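Local coordinates for ParM protein (Staphylococcus aureus, PDB 3JS6) that probably assembles into actin-like filaments that segregate copies of the pSK41 plasmid, as a member of the actin-type ATPase superfamily, at residues Asn3-Phe11 / Val107-Thr118; Lys19-Ile27 / Ser99-Val107. All coordinates share one frame; numbering follows the deposited sequence.

Contact 1: residues Asn3-Phe11 / Val107-Thr118; sequences NVYVMALDF and VPEEVVNVVIAT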
loop_
_atom_site.group_PDB
_atom_site.type_symbol
_atom_site.label_atom_id
_atom_site.label_comp_id
_atom_site.label_asym_id
_atom_site.label_seq_id
_atom_site.Cartn_x
_atom_site.Cartn_y
_atom_site.Cartn_z
ATOM N N ASN A 3 25.862 -8.332 4.133
ATOM C CA ASN A 3 24.807 -8.201 5.135
ATOM C C ASN A 3 23.664 -7.355 4.521
ATOM O O ASN A 3 23.531 -6.171 4.834
ATOM C CB ASN A 3 25.413 -7.478 6.338
ATOM C CG ASN A 3 24.421 -7.241 7.447
ATOM O OD1 ASN A 3 24.622 -6.353 8.288
ATOM N ND2 ASN A 3 23.355 -8.039 7.477
ATOM N N VAL A 4 22.840 -7.960 3.670
ATOM C CA VAL A 4 21.773 -7.213 2.997
ATOM C C VAL A 4 20.343 -7.564 3.430
ATOM O O VAL A 4 19.972 -8.727 3.531
ATOM C CB VAL A 4 21.901 -7.388 1.484
ATOM C CG1 VAL A 4 20.873 -6.549 0.766
ATOM C CG2 VAL A 4 23.327 -7.020 1.028
ATOM N N TYR A 5 19.546 -6.535 3.682
ATOM C CA TYR A 5 18.154 -6.696 4.107
ATOM C C TYR A 5 17.190 -6.301 3.001
ATOM O O TYR A 5 17.556 -5.557 2.102
ATOM C CB TYR A 5 17.875 -5.817 5.313
ATOM C CG TYR A 5 18.661 -6.194 6.525
ATOM C CD1 TYR A 5 19.786 -5.457 6.910
ATOM C CD2 TYR A 5 18.298 -7.296 7.290
ATOM C CE1 TYR A 5 20.520 -5.816 8.032
ATOM C CE2 TYR A 5 19.028 -7.661 8.406
ATOM C CZ TYR A 5 20.135 -6.920 8.773
ATOM O OH TYR A 5 20.874 -7.301 9.879
ATOM N N VAL A 6 15.948 -6.776 3.074
ATOM C CA VAL A 6 14.986 -6.432 2.050
ATOM C C VAL A 6 13.914 -5.504 2.617
ATOM O O VAL A 6 13.260 -5.841 3.594
ATOM C CB VAL A 6 14.321 -7.708 1.468
ATOM C CG1 VAL A 6 13.138 -7.338 0.575
ATOM C CG2 VAL A 6 15.357 -8.494 0.636
HETATM N N MSE A 7 13.778 -4.322 2.027
HETATM C CA MSE A 7 12.752 -3.364 2.448
HETATM C C MSE A 7 11.643 -3.412 1.410
HETATM O O MSE A 7 11.916 -3.248 0.218
HETATM C CB MSE A 7 13.263 -1.932 2.473
HETATM C CG MSE A 7 14.217 -1.553 3.608
HETATM SE SE MSE A 7 14.631 0.388 3.473
HETATM C CE MSE A 7 15.562 0.631 5.123
ATOM N N ALA A 8 10.402 -3.622 1.862
ATOM C CA ALA A 8 9.261 -3.649 0.969
ATOM C C ALA A 8 8.420 -2.448 1.393
ATOM O O ALA A 8 8.121 -2.282 2.572
ATOM C CB ALA A 8 8.479 -4.918 1.130
ATOM N N LEU A 9 8.067 -1.616 0.422
ATOM C CA LEU A 9 7.316 -0.383 0.683
ATOM C C LEU A 9 6.164 -0.235 -0.276
ATOM O O LEU A 9 6.273 -0.601 -1.439
ATOM C CB LEU A 9 8.231 0.825 0.528
ATOM C CG LEU A 9 9.210 1.068 1.679
ATOM C CD1 LEU A 9 10.291 2.099 1.267
ATOM C CD2 LEU A 9 8.406 1.574 2.904
ATOM N N ASP A 10 5.065 0.325 0.217
ATOM C CA ASP A 10 3.872 0.516 -0.611
ATOM C C ASP A 10 3.351 1.908 -0.301
ATOM O O ASP A 10 2.747 2.114 0.761
ATOM C CB ASP A 10 2.838 -0.529 -0.204
ATOM C CG ASP A 10 1.533 -0.434 -1.014
ATOM O OD1 ASP A 10 1.418 0.424 -1.916
ATOM O OD2 ASP A 10 0.628 -1.251 -0.745
ATOM N N PHE A 11 3.603 2.859 -1.193
ATOM C CA PHE A 11 3.159 4.233 -0.987
ATOM C C PHE A 11 1.790 4.408 -1.633
ATOM O O PHE A 11 1.668 4.939 -2.727
ATOM C CB PHE A 11 4.164 5.211 -1.590
ATOM C CG PHE A 11 5.529 5.124 -0.966
ATOM C CD1 PHE A 11 6.523 4.319 -1.526
ATOM C CD2 PHE A 11 5.806 5.815 0.210
ATOM C CE1 PHE A 11 7.784 4.204 -0.916
ATOM C CE2 PHE A 11 7.067 5.706 0.833
ATOM C CZ PHE A 11 8.052 4.895 0.263
ATOM N N VAL A 107 16.787 -2.279 12.109
ATOM C CA VAL A 107 18.021 -3.066 11.941
ATOM C C VAL A 107 18.963 -2.532 13.007
ATOM O O VAL A 107 19.294 -1.356 12.999
ATOM C CB VAL A 107 18.692 -2.842 10.567
ATOM C CG1 VAL A 107 20.045 -3.570 10.546
ATOM C CG2 VAL A 107 17.782 -3.344 9.415
ATOM N N PRO A 108 19.451 -3.402 13.909
ATOM C CA PRO A 108 20.352 -3.016 15.002
ATOM C C PRO A 108 21.664 -2.335 14.621
ATOM O O PRO A 108 22.060 -1.377 15.260
ATOM C CB PRO A 108 20.597 -4.342 15.741
ATOM C CG PRO A 108 19.455 -5.231 15.301
ATOM C CD PRO A 108 19.316 -4.868 13.846
ATOM N N GLU A 109 22.351 -2.858 13.604
ATOM C CA GLU A 109 23.629 -2.291 13.162
ATOM C C GLU A 109 23.502 -0.888 12.620
ATOM O O GLU A 109 22.435 -0.486 12.141
ATOM C CB GLU A 109 24.275 -3.127 12.044
ATOM C CG GLU A 109 24.216 -4.605 12.220
ATOM C CD GLU A 109 23.025 -5.217 11.522
ATOM O OE1 GLU A 109 23.099 -5.467 10.303
ATOM O OE2 GLU A 109 22.013 -5.449 12.198
ATOM N N GLU A 110 24.619 -0.168 12.671
ATOM C CA GLU A 110 24.727 1.205 12.182
ATOM C C GLU A 110 24.603 1.321 10.668
ATOM O O GLU A 110 23.902 2.198 10.147
ATOM C CB GLU A 110 26.076 1.804 12.564
ATOM C CG GLU A 110 26.134 2.442 13.912
ATOM C CD GLU A 110 26.798 3.799 13.845
ATOM O OE1 GLU A 110 26.189 4.722 13.257
ATOM O OE2 GLU A 110 27.927 3.938 14.363
ATOM N N VAL A 111 25.322 0.467 9.959
ATOM C CA VAL A 111 25.284 0.500 8.505
ATOM C C VAL A 111 24.258 -0.497 8.004
ATOM O O VAL A 111 24.396 -1.701 8.205
ATOM C CB VAL A 111 26.657 0.176 7.905
ATOM C CG1 VAL A 111 26.568 0.184 6.367
ATOM C CG2 VAL A 111 27.670 1.222 8.367
ATOM N N VAL A 112 23.236 0.018 7.336
ATOM C CA VAL A 112 22.122 -0.790 6.838
ATOM C C VAL A 112 22.127 -0.909 5.336
ATOM O O VAL A 112 21.760 0.049 4.644
ATOM C CB VAL A 112 20.756 -0.146 7.271
ATOM C CG1 VAL A 112 19.589 -1.050 6.875
ATOM C CG2 VAL A 112 20.754 0.071 8.765
ATOM N N ASN A 113 22.543 -2.061 4.811
ATOM C CA ASN A 113 22.556 -2.256 3.368
ATOM C C ASN A 113 21.237 -2.929 2.991
ATOM O O ASN A 113 20.816 -3.896 3.629
ATOM C CB ASN A 113 23.731 -3.149 2.967
ATOM C CG ASN A 113 25.068 -2.578 3.408
ATOM O OD1 ASN A 113 25.811 -3.215 4.146
ATOM N ND2 ASN A 113 25.372 -1.370 2.958
ATOM N N VAL A 114 20.593 -2.425 1.956
ATOM C CA VAL A 114 19.320 -2.987 1.556
ATOM C C VAL A 114 19.080 -2.965 0.078
ATOM O O VAL A 114 19.817 -2.334 -0.700
ATOM C CB VAL A 114 18.148 -2.163 2.156
ATOM C CG1 VAL A 114 18.315 -2.008 3.666
ATOM C CG2 VAL A 114 18.112 -0.764 1.483
ATOM N N VAL A 115 18.028 -3.684 -0.293
ATOM C CA VAL A 115 17.494 -3.643 -1.640
ATOM C C VAL A 115 16.056 -3.168 -1.318
ATOM O O VAL A 115 15.521 -3.492 -0.250
ATOM C CB VAL A 115 17.430 -4.994 -2.304
ATOM C CG1 VAL A 115 18.852 -5.429 -2.712
ATOM C CG2 VAL A 115 16.785 -6.001 -1.364
ATOM N N ILE A 116 15.456 -2.390 -2.211
ATOM C CA ILE A 116 14.098 -1.885 -2.013
ATOM C C ILE A 116 13.147 -2.405 -3.092
ATOM O O ILE A 116 13.408 -2.260 -4.294
ATOM C CB ILE A 116 14.067 -0.326 -2.053
ATOM C CG1 ILE A 116 14.935 0.246 -0.933
ATOM C CG2 ILE A 116 12.624 0.176 -1.961
ATOM C CD1 ILE A 116 15.014 1.794 -0.960
ATOM N N ALA A 117 12.067 -3.038 -2.654
ATOM C CA ALA A 117 11.040 -3.545 -3.549
ATOM C C ALA A 117 9.788 -2.690 -3.320
ATOM O O ALA A 117 9.330 -2.550 -2.198
ATOM C CB ALA A 117 10.733 -4.993 -3.230
ATOM N N THR A 118 9.254 -2.102 -4.381
ATOM C CA THR A 118 8.060 -1.304 -4.231
ATOM C C THR A 118 7.224 -1.394 -5.508
ATOM O O THR A 118 7.557 -2.143 -6.436
ATOM C CB THR A 118 8.406 0.152 -3.933
ATOM O OG1 THR A 118 7.202 0.856 -3.590
ATOM C CG2 THR A 118 9.093 0.813 -5.159
HETATM O O HOH W 1 22.927 -4.141 6.441
HETATM O O HOH W 2 4.588 2.310 -3.810
#
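In the central sheet of the N-terminal actin-like domain, the strand through Tyr5-Phe11 and strand 111-120, of which Val111-Thr118 is the part in contact, pair in parallel from Tyr5-Val114 to Ala8-Ala117. The evidence is an unbroken ladder of five backbone hydrogen bonds, two of them made by Met7 (a selenomethionine), whose N donates to Val115 O at 3.0 Å and whose O accepts from Ala117 N at 2.9 Å, both N-H...O angles above 170°. The segment axes diverge by 44°, so this pair is strongly twisted. Where the ladder ends, Thr118 OG1 donates to Leu9 O at 2.8 Å, from well above the carbonyl plane; chi1 (-171°) sets the hydroxyl opposite the backbone N. A water that accepts from Phe11 N also donates to Thr118 OG1.

At the other end the Tyr5 ring reaches back to the loop before the second strand. Val107 CG2 lies over one face, offset toward the rim, at 4.0 Å from the centroid, while Tyr5 OH donates to the syn side of Glu109 OE1 at 2.9 Å. Val6 CG2 meets Val115 CG2 at 3.5 Å on one sheet face, and Met7 lays its extended chain against Val114 on the other.

Near-linear amide bonds, Val115 N to Tyr5 O the most bent, pair the facing backbone groups; Thr118 bonds the other strand's backbone, and Tyr5 bonds Glu109 of the preceding loop.

Contact 2: residues Lys19-Ile27 / Ser99-Val107; sequences KINDEKFVI and SIGLLAREV
Phe25 and Leu102 make a bump-and-hollow fit between the hairpin Lys19-Ile27 and segment Ser99-Val107, the last part of helix 90-104 and the turn after it. The methyl Leu102 CD1 sits over the centre of the ring, 3.8 Å from its centroid and 10° off the normal, a CH-pi contact. Phe25 chi1 of 74° turns the ring face to this leucine. The ring edge abuts a second leucine, with Leu103 CD2 at 3.5 Å from Phe25 CE2. The same Leu102 methyl meets Ile27 tip to tip, CD1 to CD1 at 3.4 Å, tighter than usual for two carbons, touching ring and isoleucine from adjacent sides.

Leu103, the other large knob, fits both methyls against the Lys19 backbone, CD2 within 3.7 Å of Lys19 N, while Ile20 slides past it in the opposite direction. Ile20 fills the next hollow: CG2 lies against Glu106 CB, and CD1 reaches Val107 CG2 at 3.7 Å. Near the turn Glu23 and Glu106 cross at about a right angle, Glu23 CG against Glu106 OE1 at 3.2 Å; Glu23 OE2 and Glu106 OE1 stay 4.5 Å apart, probably mildly unfavourable for like charges.

The axes of strand segment 23-27 and helix segment 99-104 come within 9.6 Å at 149°: helix-on-sheet packing, in which a hairpin with a type II' turn at Ile20-Glu23 lies against helix 90-104, which leads in the chain to strand 111-120 of the actin-like sheet.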
loop_
_atom_site.group_PDB
_atom_site.type_symbol
_atom_site.label_atom_id
_atom_site.label_comp_id
_atom_site.label_asym_id
_atom_site.label_seq_id
_atom_site.Cartn_x
_atom_site.Cartn_y
_atom_site.Cartn_z
ATOM N N LYS A 19 7.614 -3.012 5.339
ATOM C CA LYS A 19 7.949 -4.263 6.016
ATOM C C LYS A 19 9.431 -4.568 5.842
ATOM O O LYS A 19 9.986 -4.371 4.764
ATOM C CB LYS A 19 7.095 -5.412 5.455
ATOM C CG LYS A 19 7.288 -6.768 6.132
ATOM C CD LYS A 19 6.317 -7.812 5.583
ATOM C CE LYS A 19 6.415 -9.125 6.375
ATOM N NZ LYS A 19 7.661 -9.881 6.056
ATOM N N ILE A 20 10.072 -5.000 6.920
ATOM C CA ILE A 20 11.469 -5.404 6.867
ATOM C C ILE A 20 11.561 -6.557 7.853
ATOM O O ILE A 20 11.140 -6.434 8.996
ATOM C CB ILE A 20 12.465 -4.237 7.217
ATOM C CG1 ILE A 20 13.911 -4.763 7.111
ATOM C CG2 ILE A 20 12.176 -3.652 8.588
ATOM C CD1 ILE A 20 14.977 -3.679 7.061
ATOM N N ASN A 21 12.093 -7.692 7.392
ATOM C CA ASN A 21 12.176 -8.874 8.226
ATOM C C ASN A 21 10.763 -9.142 8.778
ATOM O O ASN A 21 9.805 -9.199 8.002
ATOM C CB ASN A 21 13.216 -8.666 9.334
ATOM C CG ASN A 21 14.625 -8.401 8.764
ATOM O OD1 ASN A 21 15.020 -8.983 7.754
ATOM N ND2 ASN A 21 15.379 -7.536 9.423
ATOM N N ASP A 22 10.613 -9.292 10.090
ATOM C CA ASP A 22 9.291 -9.557 10.657
ATOM C C ASP A 22 8.616 -8.300 11.186
ATOM O O ASP A 22 7.603 -8.373 11.867
ATOM C CB ASP A 22 9.410 -10.583 11.780
ATOM C CG ASP A 22 9.981 -11.905 11.289
ATOM O OD1 ASP A 22 9.439 -12.454 10.306
ATOM O OD2 ASP A 22 10.966 -12.393 11.877
ATOM N N GLU A 23 9.184 -7.149 10.856
ATOM C CA GLU A 23 8.669 -5.862 11.317
ATOM C C GLU A 23 7.832 -5.179 10.236
ATOM O O GLU A 23 8.175 -5.221 9.053
ATOM C CB GLU A 23 9.858 -4.969 11.689
ATOM C CG GLU A 23 10.204 -4.844 13.170
ATOM C CD GLU A 23 9.980 -6.102 14.000
ATOM O OE1 GLU A 23 10.747 -7.090 13.866
ATOM O OE2 GLU A 23 9.024 -6.088 14.804
ATOM N N LYS A 24 6.730 -4.544 10.620
ATOM C CA LYS A 24 5.944 -3.862 9.604
ATOM C C LYS A 24 5.230 -2.658 10.171
ATOM O O LYS A 24 5.149 -2.523 11.373
ATOM C CB LYS A 24 4.958 -4.839 8.932
ATOM C CG LYS A 24 4.006 -5.554 9.863
ATOM C CD LYS A 24 3.197 -6.593 9.081
ATOM C CE LYS A 24 2.078 -7.191 9.915
ATOM N NZ LYS A 24 1.171 -8.059 9.099
ATOM N N PHE A 25 4.777 -1.754 9.301
ATOM C CA PHE A 25 4.042 -0.574 9.747
ATOM C C PHE A 25 3.046 -0.119 8.702
ATOM O O PHE A 25 3.197 -0.427 7.524
ATOM C CB PHE A 25 5.006 0.592 10.097
ATOM C CG PHE A 25 5.624 1.280 8.897
ATOM C CD1 PHE A 25 4.878 2.166 8.110
ATOM C CD2 PHE A 25 6.961 1.033 8.551
ATOM C CE1 PHE A 25 5.438 2.797 7.002
ATOM C CE2 PHE A 25 7.538 1.647 7.450
ATOM C CZ PHE A 25 6.775 2.539 6.664
ATOM N N VAL A 26 2.003 0.585 9.147
ATOM C CA VAL A 26 1.006 1.158 8.252
ATOM C C VAL A 26 0.652 2.490 8.942
ATOM O O VAL A 26 0.226 2.517 10.076
ATOM C CB VAL A 26 -0.226 0.224 8.035
ATOM C CG1 VAL A 26 -0.820 -0.234 9.374
ATOM C CG2 VAL A 26 -1.262 0.959 7.141
ATOM N N ILE A 27 0.935 3.584 8.248
ATOM C CA ILE A 27 0.792 4.944 8.768
ATOM C C ILE A 27 0.204 5.818 7.685
ATOM O O ILE A 27 0.522 5.634 6.497
ATOM C CB ILE A 27 2.218 5.481 9.138
ATOM C CG1 ILE A 27 2.824 4.578 10.226
ATOM C CG2 ILE A 27 2.174 6.960 9.575
ATOM C CD1 ILE A 27 4.333 4.743 10.430
ATOM N N SER A 99 9.995 6.857 5.622
ATOM C CA SER A 99 9.531 5.476 5.499
ATOM C C SER A 99 10.764 4.567 5.443
ATOM O O SER A 99 10.840 3.530 6.106
ATOM C CB SER A 99 8.688 5.321 4.226
ATOM O OG SER A 99 7.492 6.080 4.331
ATOM N N ILE A 100 11.742 4.967 4.655
ATOM C CA ILE A 100 12.964 4.181 4.584
ATOM C C ILE A 100 13.612 4.210 5.969
ATOM O O ILE A 100 14.062 3.182 6.484
ATOM C CB ILE A 100 13.917 4.754 3.513
ATOM C CG1 ILE A 100 13.380 4.365 2.122
ATOM C CG2 ILE A 100 15.345 4.255 3.765
ATOM C CD1 ILE A 100 14.136 4.970 0.946
ATOM N N GLY A 101 13.629 5.385 6.594
ATOM C CA GLY A 101 14.221 5.503 7.915
ATOM C C GLY A 101 13.573 4.624 8.977
ATOM O O GLY A 101 14.271 4.043 9.821
ATOM N N LEU A 102 12.244 4.519 8.951
ATOM C CA LEU A 102 11.523 3.698 9.932
ATOM C C LEU A 102 11.927 2.237 9.788
ATOM O O LEU A 102 12.060 1.524 10.777
ATOM C CB LEU A 102 10.001 3.784 9.747
ATOM C CG LEU A 102 9.142 4.709 10.610
ATOM C CD1 LEU A 102 7.663 4.354 10.334
ATOM C CD2 LEU A 102 9.468 4.551 12.117
ATOM N N LEU A 103 12.078 1.781 8.551
ATOM C CA LEU A 103 12.489 0.406 8.345
ATOM C C LEU A 103 13.950 0.231 8.781
ATOM O O LEU A 103 14.285 -0.779 9.419
ATOM C CB LEU A 103 12.295 -0.020 6.891
ATOM C CG LEU A 103 10.833 -0.040 6.373
ATOM C CD1 LEU A 103 10.794 -0.630 4.955
ATOM C CD2 LEU A 103 9.928 -0.872 7.300
ATOM N N ALA A 104 14.797 1.224 8.494
ATOM C CA ALA A 104 16.212 1.154 8.874
ATOM C C ALA A 104 16.372 1.061 10.386
ATOM O O ALA A 104 17.258 0.361 10.888
ATOM C CB ALA A 104 16.998 2.389 8.326
ATOM N N ARG A 105 15.500 1.744 11.117
ATOM C CA ARG A 105 15.584 1.732 12.562
ATOM C C ARG A 105 15.353 0.322 13.127
ATOM O O ARG A 105 15.727 0.037 14.257
ATOM C CB ARG A 105 14.565 2.705 13.166
ATOM C CG ARG A 105 14.841 3.049 14.636
ATOM C CD ARG A 105 13.785 2.425 15.536
ATOM N NE ARG A 105 12.444 2.915 15.209
ATOM C CZ ARG A 105 11.948 4.075 15.627
ATOM N NH1 ARG A 105 10.721 4.439 15.270
ATOM N NH2 ARG A 105 12.665 4.862 16.425
ATOM N N GLU A 106 14.720 -0.547 12.347
ATOM C CA GLU A 106 14.469 -1.918 12.803
ATOM C C GLU A 106 15.696 -2.817 12.647
ATOM O O GLU A 106 15.651 -3.983 13.006
ATOM C CB GLU A 106 13.274 -2.521 12.060
ATOM C CG GLU A 106 11.934 -1.831 12.379
ATOM C CD GLU A 106 11.637 -1.786 13.876
ATOM O OE1 GLU A 106 12.044 -2.713 14.617
ATOM O OE2 GLU A 106 10.979 -0.832 14.323
ATOM N N VAL A 107 16.787 -2.279 12.109
ATOM C CA VAL A 107 18.021 -3.066 11.941
ATOM C C VAL A 107 18.963 -2.532 13.007
ATOM O O VAL A 107 19.294 -1.356 12.999
ATOM C CB VAL A 107 18.692 -2.842 10.567
ATOM C CG1 VAL A 107 20.045 -3.570 10.546
ATOM C CG2 VAL A 107 17.782 -3.344 9.415
HETATM O O HOH W 3 13.939 -6.135 11.308
#

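Contact 1 and contact 2 lie 8 Å apart between centres and meet through one sheet: Ala8 O and Lys19 N, 2.9 Å apart, probably hydrogen-bond strand 4-11 to strand 15-20. Val107 belongs to both, its CG2 packing against Tyr5 in one and Ile20 in the other, where helix 90-104 has given way to the loop before strand 111-120. The methyl end of Met7 pushes into the helix, CE lying 3.3 Å from Ile100 O, and Phe11 CE2 comes within 3.5 Å of Ser99 OG. Helix 90-104 thus packs on one face of the sheet; on the other, Ala8 and Ala117 touch helix 325-342, and Lys19 forms a salt bridge with Glu331.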